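Methionine-binding protein (Coxiella burnetii, PDB 3TQW) binds methionine and probably serves as the periplasmic substrate-binding component of an ABC transporter, as an NlpA-family lipoprotein. Local coordinates at residues E46-G51 and V200-E205. Numbering follows the deposited sequence. Where two conformers were deposited one is given.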
ATOM      1  N   GLU A  46       0.070  -6.329  14.701  0.52 14.13           N
ATOM      2  CA  GLU A  46      -0.004  -6.541  16.142  0.52 14.88           C
ATOM      3  C   GLU A  46      -1.274  -7.324  16.451  0.52 16.20           C
ATOM      4  O   GLU A  46      -1.261  -8.248  17.266  0.52 15.95           O
ATOM      5  CB  GLU A  46       0.015  -5.214  16.904  0.52 13.81           C
ATOM      6  CG  GLU A  46      -0.205  -5.341  18.413  0.52 13.49           C
ATOM      7  CD  GLU A  46       0.987  -5.931  19.161  0.52 18.09           C
ATOM      8  OE1 GLU A  46       2.098  -5.997  18.590  0.52 16.50           O
ATOM      9  OE2 GLU A  46       0.812  -6.325  20.333  0.52 18.15           O
ATOM     10  N   ALA A  47      -2.368  -6.968  15.780  1.00 13.46           N
ATOM     11  CA  ALA A  47      -3.633  -7.675  15.984  1.00 15.28           C
ATOM     12  C   ALA A  47      -3.535  -9.145  15.558  1.00 18.13           C
ATOM     13  O   ALA A  47      -4.130 -10.024  16.180  1.00 20.74           O
ATOM     14  CB  ALA A  47      -4.763  -6.974  15.237  1.00 11.56           C
ATOM     15  N   LEU A  48      -2.775  -9.409  14.503  1.00 14.57           N
ATOM     16  CA  LEU A  48      -2.559 -10.779  14.048  1.00 14.79           C
ATOM     17  C   LEU A  48      -1.670 -11.533  15.041  1.00 15.39           C
ATOM     18  O   LEU A  48      -1.954 -12.673  15.411  1.00 15.19           O
ATOM     19  CB  LEU A  48      -1.907 -10.773  12.659  1.00 17.28           C
ATOM     20  CG  LEU A  48      -1.574 -12.108  11.998  1.00 15.44           C
ATOM     21  CD1 LEU A  48      -2.823 -12.970  11.790  1.00 14.03           C
ATOM     22  CD2 LEU A  48      -0.871 -11.845  10.669  1.00 14.56           C
ATOM     23  N   ALA A  49      -0.601 -10.883  15.483  1.00 15.08           N
ATOM     24  CA  ALA A  49       0.323 -11.496  16.430  1.00 17.98           C
ATOM     25  C   ALA A  49      -0.342 -11.820  17.769  1.00 22.63           C
ATOM     26  O   ALA A  49      -0.044 -12.857  18.379  1.00 19.30           O
ATOM     27  CB  ALA A  49       1.547 -10.608  16.639  1.00 19.33           C
ATOM     28  N   ASP A  50      -1.232 -10.942  18.229  1.00 19.78           N
ATOM     29  CA  ASP A  50      -1.858 -11.136  19.539  1.00 21.22           C
ATOM     30  C   ASP A  50      -3.152 -11.958  19.507  1.00 21.11           C
ATOM     31  O   ASP A  50      -3.751 -12.219  20.553  1.00 20.48           O
ATOM     32  CB  ASP A  50      -2.033  -9.807  20.307  1.00 18.49           C
ATOM     33  CG  ASP A  50      -3.146  -8.917  19.746  1.00 19.32           C
ATOM     34  OD1 ASP A  50      -4.084  -9.424  19.100  1.00 18.72           O
ATOM     35  OD2 ASP A  50      -3.082  -7.687  19.975  1.00 19.46           O
ATOM     36  N   GLY A  51      -3.575 -12.367  18.312  1.00 16.44           N
ATOM     37  CA  GLY A  51      -4.716 -13.259  18.170  1.00 17.79           C
ATOM     38  C   GLY A  51      -6.050 -12.565  17.959  1.00 19.99           C
ATOM     39  O   GLY A  51      -7.083 -13.229  17.834  1.00 18.96           O
ATOM     40  N   VAL A 200      -0.417  -8.607   0.245  1.00 14.88           N
ATOM     41  CA  VAL A 200      -0.477 -10.015   0.596  1.00 14.77           C
ATOM     42  C   VAL A 200      -1.486 -10.280   1.693  1.00 15.56           C
ATOM     43  O   VAL A 200      -1.916  -9.365   2.407  1.00 14.02           O
ATOM     44  CB  VAL A 200       0.906 -10.537   1.064  1.00 13.99           C
ATOM     45  CG1 VAL A 200       1.955 -10.309  -0.023  1.00 16.02           C
ATOM     46  CG2 VAL A 200       1.326  -9.862   2.366  1.00 12.68           C
ATOM     47  N   VAL A 201      -1.868 -11.543   1.817  1.00 16.92           N
ATOM     48  CA  VAL A 201      -2.589 -11.996   2.982  1.00 15.26           C
ATOM     49  C   VAL A 201      -1.569 -12.583   3.941  1.00 16.34           C
ATOM     50  O   VAL A 201      -0.831 -13.501   3.588  1.00 13.87           O
ATOM     51  CB  VAL A 201      -3.643 -13.052   2.622  1.00 15.41           C
ATOM     52  CG1 VAL A 201      -4.260 -13.626   3.883  1.00 14.08           C
ATOM     53  CG2 VAL A 201      -4.727 -12.435   1.725  1.00 13.39           C
ATOM     54  N   ALA A 202      -1.512 -12.028   5.145  1.00 17.13           N
ATOM     55  CA  ALA A 202      -0.566 -12.487   6.147  1.00 17.75           C
ATOM     56  C   ALA A 202      -1.297 -13.229   7.260  1.00 15.39           C
ATOM     57  O   ALA A 202      -2.415 -12.861   7.639  1.00 13.50           O
ATOM     58  CB  ALA A 202       0.227 -11.303   6.713  1.00 11.78           C
ATOM     59  N   VAL A 203      -0.668 -14.284   7.766  1.00 13.61           N
ATOM     60  CA  VAL A 203      -1.222 -15.063   8.867  1.00 12.85           C
ATOM     61  C   VAL A 203      -0.105 -15.405   9.849  1.00 16.61           C
ATOM     62  O   VAL A 203       1.076 -15.224   9.544  1.00 13.97           O
ATOM     63  CB  VAL A 203      -1.853 -16.382   8.367  1.00 14.50           C
ATOM     64  CG1 VAL A 203      -2.929 -16.100   7.319  1.00 12.35           C
ATOM     65  CG2 VAL A 203      -0.775 -17.300   7.797  1.00 16.43           C
ATOM     66  N   ARG A 204      -0.472 -15.897  11.027  1.00 16.34           N
ATOM     67  CA  ARG A 204       0.533 -16.363  11.972  1.00 18.32           C
ATOM     68  C   ARG A 204       1.274 -17.568  11.399  1.00 18.85           C
ATOM     69  O   ARG A 204       0.684 -18.419  10.731  1.00 18.09           O
ATOM     70  CB  ARG A 204      -0.097 -16.702  13.327  1.00 17.25           C
ATOM     71  CG  ARG A 204      -0.604 -15.487  14.093  1.00 15.56           C
ATOM     72  CD  ARG A 204      -1.196 -15.886  15.444  1.00 18.27           C
ATOM     73  NE  ARG A 204      -2.413 -16.679  15.301  1.00 19.95           N
ATOM     74  CZ  ARG A 204      -3.624 -16.161  15.101  1.00 20.07           C
ATOM     75  NH1 ARG A 204      -3.782 -14.849  15.021  1.00 14.74           N
ATOM     76  NH2 ARG A 204      -4.679 -16.959  14.982  1.00 24.46           N
ATOM     77  N   GLU A 205       2.574 -17.621  11.658  1.00 20.19           N
ATOM     78  CA  GLU A 205       3.419 -18.718  11.198  1.00 22.88           C
ATOM     79  C   GLU A 205       2.790 -20.089  11.444  1.00 20.33           C
ATOM     80  O   GLU A 205       2.797 -20.948  10.566  1.00 20.49           O
ATOM     81  CB  GLU A 205       4.789 -18.635  11.877  1.00 27.89           C
ATOM     82  CG  GLU A 205       5.566 -19.941  11.885  1.00 40.83           C
ATOM     83  CD  GLU A 205       5.978 -20.386  10.498  1.00 49.22           C
ATOM     84  OE1 GLU A 205       5.968 -19.543   9.576  1.00 51.53           O
ATOM     85  OE2 GLU A 205       6.310 -21.580  10.332  1.00 54.33           O
TER
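The guanidinium of R204 has the carbonyl group of L48 at its edge, while G51 CA lies obliquely to it, 3.6 Å from NH1. R204 NH1 donates to L48 O over 2.9 Å with an N-H...O angle of 160°; the oxygen sits 4° out of the guanidinium plane, and the donor approaches a lone pair in the carbonyl plane. The arginine chain is bent at chi3, and CD passes L48 O at 3.3 Å. The same oxygen accepts a weak hydrogen bond from G51 N, part of the Schellman motif that ends helix 44-49. NH1 also hydrogen-bonds to V53 O, joining this helix end to the chain entering strand 55-60; NH2 forms a salt bridge with D207, just after strand 198-204. Strand 55-60 lies between 5-10 and 198-204 in the mixed six-stranded sheet of this periplasmic-binding-protein fold, and the helix packs on the sheet through L48. Its CG is anti to the backbone N (chi1 179°), and the methyls beyond reach strand 198-204, the side chain crossing that of R204 obliquely. CD2 touches A202 O at 3.5 Å and V203 CA at 3.7 Å, whereas CD1 approaches R204 N at 3.8 Å.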